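Protein HP0721 (Helicobacter pylori, PDB 2XRH) is a secreted protein of unknown function whose DUF1104 domain, an all-helical fold, holds nicotinic acid in a pocket in the crystal. Local coordinates at residues L19-G24 and H58-K63; V26-I31 and E74-A79; D30-T35 and E82-G87. One frame throughout, in Å; residues are numbered along the deposited sequence. Where two conformers were deposited one is given.

Overall arrangement
From the N terminus, helix 16-21 and the turn after it reach forward to helix 47-65 in contact 1, closing a loop that contains helix 31-44. The chain then runs through 26-31, which meets helix 70-86 in contact 2, and enters helix 31-44, whose first turn packs on the C-terminal end of helix 70-86 in contact 3. These two contacts close longer loops, both spanning helix 47-65; they share Asp30 and Ile31, and their centres are about 8 Å apart. Contact 1 crosses both along the chain and lies about 17 Å from contact 3, between centres. Residues of all three contacts line the nicotinic acid pocket.

Contact 1 (L19-G24 and H58-K63); sequences LAKMAG and HEYATK
Ala20 opens the contact by laying its carbonyl against Tyr60, with Ala20 O 3.2 Å from Tyr60 CB, while Ala20 CB touches the ring at CD2. Next in sequence, Lys21 runs beside the tyrosine, both side chains pointing the same way. Its CG sits over one face of the ring, 4.0 Å from the ring centroid and 19° off the normal, a CH-pi contact displaced toward CZ and CE1. CG of Tyr60 lies anti to the carbonyl carbon, beside the backbone N (chi1 -79°), on the side where Lys21 runs. The lysine chain continues extended, bringing CE to 3.8 Å from Tyr60 OH, and its ammonium group forms a salt bridge with Glu17. Ala23 then turns its methyl toward helix 47-65, with Ala23 CB 4.0 Å from Ala61 CB. Its carbonyl receives a CA-H...O contact from Ala61, with CA 3.4 Å from Ala23 O, and a hydrogen bond from Asn64 ND2. The closest pair of CA atoms is Gly24 CA and Ala61 CA, 4.4 Å apart; a CB here would press on Ala61 CA, and the positive phi of 87° also suits glycine. The end of helix 16-21 and the following turn thus rest on helix 47-65, where Phe53 and Leu57 extend the surface under Ala20 and Ala23, while Tyr34 of helix 31-44 also touches Ala23.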
ATOM      1  N   LEU A  19     -20.711  10.161  -3.985  1.00 14.70           N
ATOM      2  CA  LEU A  19     -19.604   9.455  -4.640  1.00 14.96           C
ATOM      3  C   LEU A  19     -18.322   9.600  -3.825  1.00 14.64           C
ATOM      4  O   LEU A  19     -17.549   8.634  -3.664  1.00 15.23           O
ATOM      5  CB  LEU A  19     -19.341   9.977  -6.051  1.00 15.95           C
ATOM      6  CG  LEU A  19     -20.309   9.578  -7.164  1.00 17.63           C
ATOM      7  CD1 LEU A  19     -19.957  10.289  -8.474  1.00 20.73           C
ATOM      8  CD2 LEU A  19     -20.373   8.074  -7.374  1.00 18.36           C
ATOM      9  N   ALA A  20     -18.055  10.805  -3.324  1.00 14.14           N
ATOM     10  CA  ALA A  20     -16.889  10.985  -2.453  1.00 14.69           C
ATOM     11  C   ALA A  20     -16.969  10.133  -1.181  1.00 14.25           C
ATOM     12  O   ALA A  20     -15.976   9.493  -0.804  1.00 14.15           O
ATOM     13  CB  ALA A  20     -16.693  12.435  -2.096  1.00 14.70           C
ATOM     14  N   LYS A  21     -18.133  10.085  -0.541  1.00 13.60           N
ATOM     15  CA  LYS A  21     -18.313   9.378   0.731  1.00 14.08           C
ATOM     16  C   LYS A  21     -18.116   7.861   0.639  1.00 13.19           C
ATOM     17  O   LYS A  21     -17.819   7.228   1.636  1.00 14.27           O
ATOM     18  CB  LYS A  21     -19.683   9.688   1.311  1.00 15.24           C
ATOM     19  CG  LYS A  21     -19.740  11.065   1.924  1.00 16.81           C
ATOM     20  CD  LYS A  21     -21.136  11.444   2.330  1.00 18.71           C
ATOM     21  CE  LYS A  21     -21.081  12.739   3.123  1.00 21.26           C
ATOM     22  NZ  LYS A  21     -22.407  13.163   3.577  1.00 25.72           N
ATOM     23  N   MET A  22     -18.254   7.314  -0.554  1.00 11.59           N
ATOM     24  CA  MET A  22     -18.086   5.864  -0.756  1.00 11.86           C
ATOM     25  C   MET A  22     -16.644   5.520  -1.143  1.00 11.02           C
ATOM     26  O   MET A  22     -16.323   4.349  -1.350  1.00 11.23           O
ATOM     27  CB  MET A  22     -19.078   5.289  -1.745  1.00 13.66           C
ATOM     28  CG  MET A  22     -18.982   5.831  -3.081  1.00 14.69           C
ATOM     29  SD  MET A  22     -20.187   5.055  -4.214  1.00 19.03           S
ATOM     30  CE  MET A  22     -21.697   5.786  -3.672  1.00 14.94           C
ATOM     31  N   ALA A  23     -15.759   6.513  -1.225  1.00 11.00           N
ATOM     32  CA  ALA A  23     -14.365   6.222  -1.579  1.00  9.10           C
ATOM     33  C   ALA A  23     -13.761   5.230  -0.607  1.00  9.44           C
ATOM     34  O   ALA A  23     -13.846   5.351   0.596  1.00 10.23           O
ATOM     35  CB  ALA A  23     -13.508   7.480  -1.635  1.00 10.33           C
ATOM     36  N   GLY A  24     -13.144   4.221  -1.181  1.00 10.83           N
ATOM     37  CA  GLY A  24     -12.485   3.148  -0.388  1.00 11.76           C
ATOM     38  C   GLY A  24     -13.373   1.992   0.015  1.00 13.82           C
ATOM     39  O   GLY A  24     -12.870   0.969   0.506  1.00 16.52           O
ATOM     40  N   HIS A  58      -9.779  11.544  -1.230  1.00 13.35           N
ATOM     41  CA  HIS A  58      -8.681  11.038  -0.413  1.00 13.47           C
ATOM     42  C   HIS A  58      -9.069  10.963   1.071  1.00 12.40           C
ATOM     43  O   HIS A  58      -8.774   9.979   1.759  1.00 11.73           O
ATOM     44  CB  HIS A  58      -7.436  11.930  -0.566  1.00 16.09           C
ATOM     45  CG  HIS A  58      -6.729  11.814  -1.901  1.00 20.21           C
ATOM     46  ND1 HIS A  58      -6.574  10.623  -2.578  1.00 23.98           N
ATOM     47  CD2 HIS A  58      -6.136  12.761  -2.682  1.00 25.30           C
ATOM     48  CE1 HIS A  58      -5.930  10.827  -3.716  1.00 24.58           C
ATOM     49  NE2 HIS A  58      -5.646  12.120  -3.804  1.00 26.74           N
ATOM     50  N   GLU A  59      -9.699  12.023   1.579  1.00 12.41           N
ATOM     51  CA  GLU A  59     -10.102  12.064   2.985  1.00 12.61           C
ATOM     52  C   GLU A  59     -11.075  10.966   3.318  1.00 12.23           C
ATOM     53  O   GLU A  59     -10.946  10.298   4.341  1.00 12.12           O
ATOM     54  CB  GLU A  59     -10.654  13.422   3.364  1.00 14.37           C
ATOM     55  CG  GLU A  59      -9.560  14.461   3.291  1.00 17.71           C
ATOM     56  CD  GLU A  59      -9.990  15.824   3.761  1.00 25.92           C
ATOM     57  OE1 GLU A  59     -11.197  16.028   3.984  1.00 30.93           O
ATOM     58  OE2 GLU A  59      -9.105  16.695   3.911  1.00 30.78           O
ATOM     59  N   TYR A  60     -12.070  10.764   2.475  1.00 11.23           N
ATOM     60  CA  TYR A  60     -13.031   9.695   2.724  1.00 11.07           C
ATOM     61  C   TYR A  60     -12.408   8.300   2.565  1.00  9.84           C
ATOM     62  O   TYR A  60     -12.710   7.410   3.360  1.00  9.61           O
ATOM     63  CB  TYR A  60     -14.306   9.851   1.857  1.00 12.27           C
ATOM     64  CG  TYR A  60     -15.231  10.874   2.439  1.00 13.43           C
ATOM     65  CD1 TYR A  60     -15.911  10.635   3.610  1.00 17.61           C
ATOM     66  CD2 TYR A  60     -15.325  12.131   1.881  1.00 18.40           C
ATOM     67  CE1 TYR A  60     -16.690  11.590   4.172  1.00 18.96           C
ATOM     68  CE2 TYR A  60     -16.121  13.095   2.414  1.00 21.66           C
ATOM     69  CZ  TYR A  60     -16.791  12.825   3.576  1.00 22.22           C
ATOM     70  OH  TYR A  60     -17.559  13.757   4.191  1.00 26.10           O
ATOM     71  N   ALA A  61     -11.577   8.101   1.561  1.00 10.26           N
ATOM     72  CA  ALA A  61     -10.935   6.802   1.401  1.00  8.53           C
ATOM     73  C   ALA A  61     -10.143   6.524   2.685  1.00  8.65           C
ATOM     74  O   ALA A  61     -10.140   5.407   3.179  1.00  8.73           O
ATOM     75  CB  ALA A  61     -10.022   6.757   0.179  1.00 10.68           C
ATOM     76  N   THR A  62      -9.471   7.541   3.205  1.00  9.08           N
ATOM     77  CA  THR A  62      -8.659   7.362   4.411  1.00  9.50           C
ATOM     78  C   THR A  62      -9.526   6.949   5.613  1.00  9.01           C
ATOM     79  O   THR A  62      -9.289   5.932   6.271  1.00  9.52           O
ATOM     80  CB  THR A  62      -7.847   8.622   4.682  1.00 10.24           C
ATOM     81  OG1 THR A  62      -6.919   8.800   3.615  1.00 13.02           O
ATOM     82  CG2 THR A  62      -7.084   8.510   6.014  1.00 11.03           C
ATOM     83  N   LYS A  63     -10.580   7.722   5.863  0.50 10.08           N
ATOM     84  CA  LYS A  63     -11.489   7.467   6.968  0.50 10.27           C
ATOM     85  C   LYS A  63     -12.154   6.114   6.875  0.50  9.73           C
ATOM     86  O   LYS A  63     -12.359   5.420   7.873  0.50 10.33           O
ATOM     87  CB  LYS A  63     -12.554   8.548   6.994  0.50 11.72           C
ATOM     88  CG  LYS A  63     -12.010   9.890   7.379  0.50 15.76           C
ATOM     89  CD  LYS A  63     -13.147  10.892   7.577  0.50 18.63           C
ATOM     90  CE  LYS A  63     -13.602  11.538   6.262  0.50 21.01           C
ATOM     91  NZ  LYS A  63     -14.129  12.932   6.461  0.50 23.09           N
TER

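Contact 2 (V26-I31 and E74-A79); sequences VAPQDI and EARQKA. With NIO (nicotinic acid), chain B.
The carboxylate end of the nicotinic acid pocket is built here, where Arg76 of helix 70-86 reaches across to the loop carbonyl of Val26. Both Arg76 NE and Arg76 NH2 donate to Val26 O, a side-on grip on one atom lying close to the guanidinium plane, which probably helps fix the orientation of the guanidinium. The NH2 bond is the shorter, 2.8 Å to Val26 O, and meets a lone pair in the carbonyl plane; the NE donor, at 3.2 Å from the same Val26 O, is tilted 25° out of that plane. CG of Arg76 is anti to the backbone N (chi1 -175°), and the chain stays extended to NE, carrying the head to the ligand. There Arg76 NH1 donates to nicotinic acid O1 at 2.8 Å and Arg76 NH2 to O2 at 3.1 Å; these are the two stronger bonds, and NH1 adds a weak one to O2. Gln77 NE2 adds a weak bond to O1, and Asp95 O also accepts from this amide nitrogen. Ile31 puts CD1 3.6 Å from ligand C1, crossing Arg76 obliquely. Farther out, the Pro28 ring rests on Ala79, with Pro28 CG 3.8 Å from Ala79 CB, and joins the loop to the helix by apolar packing. The paired use of two arginine nitrogens is characteristic of a carboxylate-binding site.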
ATOM      1  N   VAL A  26     -16.232   1.059  -2.164  1.00 11.70           N
ATOM      2  CA  VAL A  26     -16.931   0.547  -3.350  1.00 11.89           C
ATOM      3  C   VAL A  26     -16.392  -0.870  -3.620  1.00 11.24           C
ATOM      4  O   VAL A  26     -15.215  -1.106  -3.500  1.00 11.95           O
ATOM      5  CB  VAL A  26     -16.699   1.456  -4.588  1.00 11.92           C
ATOM      6  CG1 VAL A  26     -17.250   0.868  -5.860  1.00 13.17           C
ATOM      7  CG2 VAL A  26     -17.293   2.855  -4.356  1.00 13.94           C
ATOM      8  N   ALA A  27     -17.272  -1.794  -3.971  1.00 11.91           N
ATOM      9  CA  ALA A  27     -16.863  -3.181  -4.213  1.00 12.41           C
ATOM     10  C   ALA A  27     -16.006  -3.255  -5.470  1.00 11.61           C
ATOM     11  O   ALA A  27     -16.226  -2.500  -6.417  1.00 12.14           O
ATOM     12  CB  ALA A  27     -18.078  -4.079  -4.360  1.00 14.25           C
ATOM     13  N   PRO A  28     -15.004  -4.125  -5.484  1.00 12.03           N
ATOM     14  CA  PRO A  28     -14.197  -4.258  -6.708  1.00 12.29           C
ATOM     15  C   PRO A  28     -15.028  -4.481  -7.966  1.00 12.69           C
ATOM     16  O   PRO A  28     -14.664  -3.985  -9.025  1.00 12.83           O
ATOM     17  CB  PRO A  28     -13.266  -5.407  -6.381  1.00 12.68           C
ATOM     18  CG  PRO A  28     -13.059  -5.286  -4.887  1.00 12.68           C
ATOM     19  CD  PRO A  28     -14.399  -4.840  -4.345  1.00 13.31           C
ATOM     20  N   GLN A  29     -16.109  -5.241  -7.867  1.00 12.74           N
ATOM     21  CA  GLN A  29     -16.943  -5.530  -9.034  1.00 13.82           C
ATOM     22  C   GLN A  29     -17.584  -4.263  -9.618  1.00 13.04           C
ATOM     23  O   GLN A  29     -18.030  -4.277 -10.731  1.00 14.80           O
ATOM     24  CB  GLN A  29     -18.025  -6.563  -8.693  1.00 13.49           C
ATOM     25  CG  GLN A  29     -19.049  -6.043  -7.689  1.00 15.65           C
ATOM     26  CD  GLN A  29     -19.927  -7.101  -7.090  1.00 20.70           C
ATOM     27  OE1 GLN A  29     -21.038  -7.309  -7.538  1.00 21.68           O
ATOM     28  NE2 GLN A  29     -19.430  -7.765  -6.059  1.00 22.08           N
ATOM     29  N   ASP A  30     -17.626  -3.183  -8.821  1.00 13.62           N
ATOM     30  CA  ASP A  30     -18.217  -1.894  -9.226  1.00 12.98           C
ATOM     31  C   ASP A  30     -17.174  -0.819  -9.441  1.00 12.31           C
ATOM     32  O   ASP A  30     -17.552   0.299  -9.825  1.00 12.57           O
ATOM     33  CB  ASP A  30     -19.210  -1.394  -8.177  1.00 12.56           C
ATOM     34  CG  ASP A  30     -20.382  -2.331  -7.982  1.00 16.83           C
ATOM     35  OD1 ASP A  30     -20.915  -2.846  -8.998  1.00 20.61           O
ATOM     36  OD2 ASP A  30     -20.796  -2.535  -6.810  1.00 19.28           O
ATOM     37  N   ILE A  31     -15.895  -1.164  -9.334  1.00 12.39           N
ATOM     38  CA  ILE A  31     -14.847  -0.153  -9.319  1.00 11.18           C
ATOM     39  C   ILE A  31     -14.603   0.499 -10.662  1.00 11.48           C
ATOM     40  O   ILE A  31     -14.310   1.688 -10.703  1.00 12.06           O
ATOM     41  CB  ILE A  31     -13.504  -0.618  -8.629  1.00 11.72           C
ATOM     42  CG1 ILE A  31     -12.821   0.574  -7.920  1.00 13.37           C
ATOM     43  CG2 ILE A  31     -12.563  -1.379  -9.574  1.00 13.47           C
ATOM     44  CD1 ILE A  31     -13.634   1.083  -6.641  1.00 14.94           C
ATOM     45  N   GLU A  74      -5.471  -5.023   1.698  0.50  9.13           N
ATOM     46  CA  GLU A  74      -4.675  -5.508   0.590  0.50  9.73           C
ATOM     47  C   GLU A  74      -5.489  -6.405  -0.344  0.50  9.59           C
ATOM     48  O   GLU A  74      -5.381  -6.323  -1.580  0.50 10.42           O
ATOM     49  CB  GLU A  74      -3.461  -6.267   1.087  0.50 10.75           C
ATOM     50  CG  GLU A  74      -2.513  -6.628  -0.008  0.50 12.47           C
ATOM     51  CD  GLU A  74      -1.360  -7.387   0.526  0.50 12.63           C
ATOM     52  OE1 GLU A  74      -1.554  -8.584   0.791  0.50 14.99           O
ATOM     53  OE2 GLU A  74      -0.284  -6.774   0.717  0.50 15.48           O
ATOM     54  N   ALA A  75      -6.326  -7.253   0.236  1.00  9.54           N
ATOM     55  CA  ALA A  75      -7.184  -8.133  -0.587  1.00 10.41           C
ATOM     56  C   ALA A  75      -8.057  -7.282  -1.478  1.00 10.77           C
ATOM     57  O   ALA A  75      -8.198  -7.576  -2.664  1.00 11.49           O
ATOM     58  CB  ALA A  75      -8.070  -9.064   0.289  1.00 12.15           C
ATOM     59  N   ARG A  76      -8.662  -6.244  -0.910  1.00 10.66           N
ATOM     60  CA  ARG A  76      -9.472  -5.346  -1.738  1.00 10.96           C
ATOM     61  C   ARG A  76      -8.646  -4.625  -2.806  1.00 10.66           C
ATOM     62  O   ARG A  76      -9.073  -4.547  -3.977  1.00 10.55           O
ATOM     63  CB  ARG A  76     -10.217  -4.347  -0.860  1.00 12.67           C
ATOM     64  CG  ARG A  76     -11.130  -3.508  -1.656  1.00 13.93           C
ATOM     65  CD  ARG A  76     -11.730  -2.383  -0.889  1.00 19.87           C
ATOM     66  NE  ARG A  76     -12.515  -1.476  -1.736  1.00 15.70           N
ATOM     67  CZ  ARG A  76     -12.080  -0.363  -2.325  1.00 16.98           C
ATOM     68  NH1 ARG A  76     -10.836   0.110  -2.244  1.00 19.89           N
ATOM     69  NH2 ARG A  76     -12.941   0.357  -2.990  1.00 17.10           N
ATOM     70  N   GLN A  77      -7.486  -4.107  -2.429  1.00 10.85           N
ATOM     71  CA  GLN A  77      -6.702  -3.298  -3.344  1.00 10.91           C
ATOM     72  C   GLN A  77      -6.199  -4.138  -4.496  1.00 11.77           C
ATOM     73  O   GLN A  77      -6.142  -3.670  -5.650  1.00 12.82           O
ATOM     74  CB  GLN A  77      -5.553  -2.573  -2.619  1.00 12.34           C
ATOM     75  CG  GLN A  77      -5.914  -1.428  -1.697  1.00 14.56           C
ATOM     76  CD  GLN A  77      -6.877  -0.441  -2.330  1.00 14.53           C
ATOM     77  OE1 GLN A  77      -8.028  -0.505  -2.046  1.00 18.76           O
ATOM     78  NE2 GLN A  77      -6.387   0.423  -3.203  1.00 22.91           N
ATOM     79  N   LYS A  78      -5.834  -5.385  -4.205  1.00 11.35           N
ATOM     80  CA  LYS A  78      -5.392  -6.297  -5.279  1.00 12.41           C
ATOM     81  C   LYS A  78      -6.537  -6.555  -6.267  1.00 12.74           C
ATOM     82  O   LYS A  78      -6.361  -6.569  -7.491  1.00 12.43           O
ATOM     83  CB  LYS A  78      -4.839  -7.577  -4.706  1.00 13.97           C
ATOM     84  CG  LYS A  78      -3.506  -7.405  -3.991  1.00 18.59           C
ATOM     85  CD  LYS A  78      -2.850  -8.772  -3.747  1.00 25.02           C
ATOM     86  CE  LYS A  78      -1.477  -8.618  -3.149  1.00 29.80           C
ATOM     87  NZ  LYS A  78      -1.105  -9.690  -2.146  1.00 34.84           N
ATOM     88  N   ALA A  79      -7.725  -6.753  -5.740  1.00 10.75           N
ATOM     89  CA  ALA A  79      -8.886  -7.015  -6.566  1.00 10.58           C
ATOM     90  C   ALA A  79      -9.240  -5.762  -7.395  1.00 10.27           C
ATOM     91  O   ALA A  79      -9.662  -5.855  -8.552  1.00 10.89           O
ATOM     92  CB  ALA A  79     -10.095  -7.523  -5.733  1.00 11.26           C
TER
HETATM   93  N   NIO B 200     -10.862   4.054  -7.901  1.00 22.98           N
HETATM   94  C1  NIO B 200     -11.091   3.592  -6.654  1.00 22.77           C
HETATM   95  C2  NIO B 200     -10.028   3.118  -5.865  1.00 24.01           C
HETATM   96  C3  NIO B 200      -8.755   3.087  -6.357  1.00 23.03           C
HETATM   97  C4  NIO B 200      -8.561   3.573  -7.641  1.00 24.72           C
HETATM   98  C5  NIO B 200      -9.630   4.047  -8.396  1.00 23.73           C
HETATM   99  C6  NIO B 200     -10.289   2.522  -4.528  1.00 29.14           C
HETATM  100  O1  NIO B 200      -9.501   1.609  -4.145  1.00 30.85           O
HETATM  101  O2  NIO B 200     -11.286   2.873  -3.884  1.00 28.67           O

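Contact 3 (D30-T35 and E82-G87); sequences DIVDYT and EALKKG. With NIO (nicotinic acid), chain B.
Val32 faces the last turn of helix 70-86, pushing one methyl into the backbone between Ala83 and Gly87, while Ile31 and Thr35 of the same helix meet Ala83 and Leu84. CG2 of Val32, anti to the carbonyl carbon, lies 3.3 Å from Ala83 O and 4.1 Å from Gly87 CA. Gly87, without a side chain, lets this methyl sit close. On Ile31 the branches part: CG2 turns to helix 70-86 and meets Ala83 CB at 3.7 Å, while CG1 and CD1 lead off toward nicotinic acid. Leu84 starts from a position beside the interface, but its end bends in, bringing CD2 to 3.9 Å from Thr35 OG1; its CD1 borders the ligand at C4. Thr35 OG1, anti to the carbonyl carbon and beside the backbone N (chi1 -58°), turns back to donate to Ile31 O at 2.8 Å. That carbonyl also accepts from Thr35 N, the two donors arriving from opposite faces of its plane. The hydroxyl oxygen further lies 3.2 Å from the pyridine nitrogen of nicotinic acid, so Thr35 lines the ring end of the pocket. The short helical segments cross at -71°, their axes 9.5 Å apart at closest approach. The first turn of helix 31-44 is thereby packed on the C-terminal end of helix 70-86, with Val80 extending the apolar surface under Ile31, while Tyr34 makes the link to helix 16-21 through Leu19 O.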
ATOM      1  N   ASP A  30     -17.626  -3.183  -8.821  1.00 13.62           N
ATOM      2  CA  ASP A  30     -18.217  -1.894  -9.226  1.00 12.98           C
ATOM      3  C   ASP A  30     -17.174  -0.819  -9.441  1.00 12.31           C
ATOM      4  O   ASP A  30     -17.552   0.299  -9.825  1.00 12.57           O
ATOM      5  CB  ASP A  30     -19.210  -1.394  -8.177  1.00 12.56           C
ATOM      6  CG  ASP A  30     -20.382  -2.331  -7.982  1.00 16.83           C
ATOM      7  OD1 ASP A  30     -20.915  -2.846  -8.998  1.00 20.61           O
ATOM      8  OD2 ASP A  30     -20.796  -2.535  -6.810  1.00 19.28           O
ATOM      9  N   ILE A  31     -15.895  -1.164  -9.334  1.00 12.39           N
ATOM     10  CA  ILE A  31     -14.847  -0.153  -9.319  1.00 11.18           C
ATOM     11  C   ILE A  31     -14.603   0.499 -10.662  1.00 11.48           C
ATOM     12  O   ILE A  31     -14.310   1.688 -10.703  1.00 12.06           O
ATOM     13  CB  ILE A  31     -13.504  -0.618  -8.629  1.00 11.72           C
ATOM     14  CG1 ILE A  31     -12.821   0.574  -7.920  1.00 13.37           C
ATOM     15  CG2 ILE A  31     -12.563  -1.379  -9.574  1.00 13.47           C
ATOM     16  CD1 ILE A  31     -13.634   1.083  -6.641  1.00 14.94           C
ATOM     17  N   VAL A  32     -14.719  -0.249 -11.760  1.00 12.94           N
ATOM     18  CA  VAL A  32     -14.534   0.358 -13.075  1.00 13.41           C
ATOM     19  C   VAL A  32     -15.638   1.399 -13.339  1.00 13.63           C
ATOM     20  O   VAL A  32     -15.363   2.511 -13.769  1.00 13.53           O
ATOM     21  CB  VAL A  32     -14.466  -0.718 -14.209  1.00 13.85           C
ATOM     22  CG1 VAL A  32     -14.571  -0.090 -15.591  1.00 14.95           C
ATOM     23  CG2 VAL A  32     -13.155  -1.495 -14.082  1.00 15.46           C
ATOM     24  N   ASP A  33     -16.877   1.055 -13.059  1.00 14.34           N
ATOM     25  CA  ASP A  33     -17.971   1.976 -13.226  1.00 16.12           C
ATOM     26  C   ASP A  33     -17.833   3.187 -12.311  1.00 14.79           C
ATOM     27  O   ASP A  33     -18.074   4.309 -12.720  1.00 14.07           O
ATOM     28  CB  ASP A  33     -19.305   1.291 -12.949  1.00 17.63           C
ATOM     29  CG  ASP A  33     -19.749   0.353 -14.083  1.00 22.91           C
ATOM     30  OD1 ASP A  33     -19.148   0.352 -15.177  1.00 27.77           O
ATOM     31  OD2 ASP A  33     -20.704  -0.404 -13.850  1.00 29.13           O
ATOM     32  N   TYR A  34     -17.396   2.966 -11.078  1.00 12.94           N
ATOM     33  CA  TYR A  34     -17.185   4.078 -10.157  1.00 12.27           C
ATOM     34  C   TYR A  34     -16.122   5.028 -10.678  1.00 12.27           C
ATOM     35  O   TYR A  34     -16.303   6.245 -10.666  1.00 12.64           O
ATOM     36  CB  TYR A  34     -16.763   3.512  -8.811  1.00 12.36           C
ATOM     37  CG  TYR A  34     -16.487   4.534  -7.711  1.00 11.40           C
ATOM     38  CD1 TYR A  34     -17.475   5.297  -7.152  1.00 11.49           C
ATOM     39  CD2 TYR A  34     -15.196   4.643  -7.184  1.00 12.06           C
ATOM     40  CE1 TYR A  34     -17.192   6.213  -6.118  1.00 11.08           C
ATOM     41  CE2 TYR A  34     -14.912   5.515  -6.166  1.00 11.42           C
ATOM     42  CZ  TYR A  34     -15.890   6.303  -5.632  1.00 11.18           C
ATOM     43  OH  TYR A  34     -15.596   7.179  -4.608  1.00 11.71           O
ATOM     44  N   THR A  35     -15.011   4.489 -11.114  1.00 12.98           N
ATOM     45  CA  THR A  35     -13.883   5.272 -11.604  1.00 12.87           C
ATOM     46  C   THR A  35     -14.267   6.035 -12.865  1.00 13.69           C
ATOM     47  O   THR A  35     -13.971   7.216 -12.980  1.00 14.39           O
ATOM     48  CB  THR A  35     -12.698   4.348 -11.880  1.00 13.11           C
ATOM     49  OG1 THR A  35     -12.343   3.644 -10.679  1.00 15.66           O
ATOM     50  CG2 THR A  35     -11.491   5.081 -12.406  1.00 16.60           C
ATOM     51  N   GLU A  82      -6.756  -5.458 -10.273  1.00 13.91           N
ATOM     52  CA  GLU A  82      -7.128  -6.408 -11.314  1.00 14.23           C
ATOM     53  C   GLU A  82      -8.366  -6.020 -12.073  1.00 13.42           C
ATOM     54  O   GLU A  82      -8.385  -6.129 -13.310  1.00 13.42           O
ATOM     55  CB  GLU A  82      -7.270  -7.780 -10.704  1.00 16.33           C
ATOM     56  CG  GLU A  82      -5.972  -8.368 -10.273  1.00 21.02           C
ATOM     57  CD  GLU A  82      -4.969  -8.407 -11.404  1.00 27.04           C
ATOM     58  OE1 GLU A  82      -5.326  -9.087 -12.398  1.00 31.57           O
ATOM     59  OE2 GLU A  82      -3.861  -7.751 -11.307  1.00 31.52           O
ATOM     60  N   ALA A  83      -9.391  -5.549 -11.373  1.00 12.18           N
ATOM     61  CA  ALA A  83     -10.588  -5.080 -12.031  1.00 12.22           C
ATOM     62  C   ALA A  83     -10.268  -3.918 -12.964  1.00 13.00           C
ATOM     63  O   ALA A  83     -10.781  -3.849 -14.062  1.00 14.63           O
ATOM     64  CB  ALA A  83     -11.682  -4.703 -11.024  1.00 12.90           C
ATOM     65  N   LEU A  84      -9.464  -2.969 -12.505  1.00 13.04           N
ATOM     66  CA  LEU A  84      -9.142  -1.834 -13.316  1.00 14.49           C
ATOM     67  C   LEU A  84      -8.404  -2.283 -14.578  1.00 16.35           C
ATOM     68  O   LEU A  84      -8.666  -1.740 -15.662  1.00 18.54           O
ATOM     69  CB  LEU A  84      -8.269  -0.846 -12.558  1.00 14.06           C
ATOM     70  CG  LEU A  84      -9.035  -0.028 -11.530  1.00 14.72           C
ATOM     71  CD1 LEU A  84      -8.001   0.732 -10.591  1.00 16.73           C
ATOM     72  CD2 LEU A  84     -10.019   0.906 -12.162  1.00 15.34           C
ATOM     73  N   LYS A  85      -7.481  -3.228 -14.423  1.00 17.22           N
ATOM     74  CA  LYS A  85      -6.710  -3.796 -15.568  1.00 20.13           C
ATOM     75  C   LYS A  85      -7.678  -4.346 -16.596  1.00 22.20           C
ATOM     76  O   LYS A  85      -7.591  -4.036 -17.812  1.00 23.41           O
ATOM     77  CB  LYS A  85      -5.774  -4.916 -15.136  1.00 21.55           C
ATOM     78  CG  LYS A  85      -4.680  -4.591 -14.146  1.00 27.10           C
ATOM     79  CD  LYS A  85      -3.981  -3.277 -14.389  1.00 31.03           C
ATOM     80  CE  LYS A  85      -3.542  -2.590 -13.063  1.00 31.52           C
ATOM     81  NZ  LYS A  85      -4.640  -1.834 -12.401  1.00 27.86           N
ATOM     82  N   LYS A  86      -8.622  -5.130 -16.119  1.00 24.55           N
ATOM     83  CA  LYS A  86      -9.573  -5.807 -17.022  1.00 26.74           C
ATOM     84  C   LYS A  86     -10.502  -4.882 -17.702  1.00 29.16           C
ATOM     85  O   LYS A  86     -11.001  -5.198 -18.795  1.00 31.45           O
ATOM     86  CB  LYS A  86     -10.459  -6.758 -16.270  1.00 26.74           C
ATOM     87  CG  LYS A  86      -9.771  -7.972 -15.940  1.00 25.86           C
ATOM     88  CD  LYS A  86     -10.798  -9.077 -15.683  1.00 27.27           C
ATOM     89  CE  LYS A  86     -10.051 -10.250 -15.210  1.00 26.65           C
ATOM     90  NZ  LYS A  86      -9.446 -10.002 -13.905  1.00 27.26           N
ATOM     91  N   GLY A  87     -10.777  -3.753 -17.071  1.00 30.68           N
ATOM     92  CA  GLY A  87     -11.615  -2.740 -17.646  1.00 32.62           C
ATOM     93  C   GLY A  87     -10.822  -1.803 -18.510  1.00 33.93           C
ATOM     94  O   GLY A  87     -11.335  -0.779 -18.901  1.00 35.21           O
TER
HETATM   95  N   NIO B 200     -10.862   4.054  -7.901  1.00 22.98           N
HETATM   96  C1  NIO B 200     -11.091   3.592  -6.654  1.00 22.77           C
HETATM   97  C2  NIO B 200     -10.028   3.118  -5.865  1.00 24.01           C
HETATM   98  C3  NIO B 200      -8.755   3.087  -6.357  1.00 23.03           C
HETATM   99  C4  NIO B 200      -8.561   3.573  -7.641  1.00 24.72           C
HETATM  100  C5  NIO B 200      -9.630   4.047  -8.396  1.00 23.73           C
HETATM  101  C6  NIO B 200     -10.289   2.522  -4.528  1.00 29.14           C
HETATM  102  O1  NIO B 200      -9.501   1.609  -4.145  1.00 30.85           O
HETATM  103  O2  NIO B 200     -11.286   2.873  -3.884  1.00 28.67           O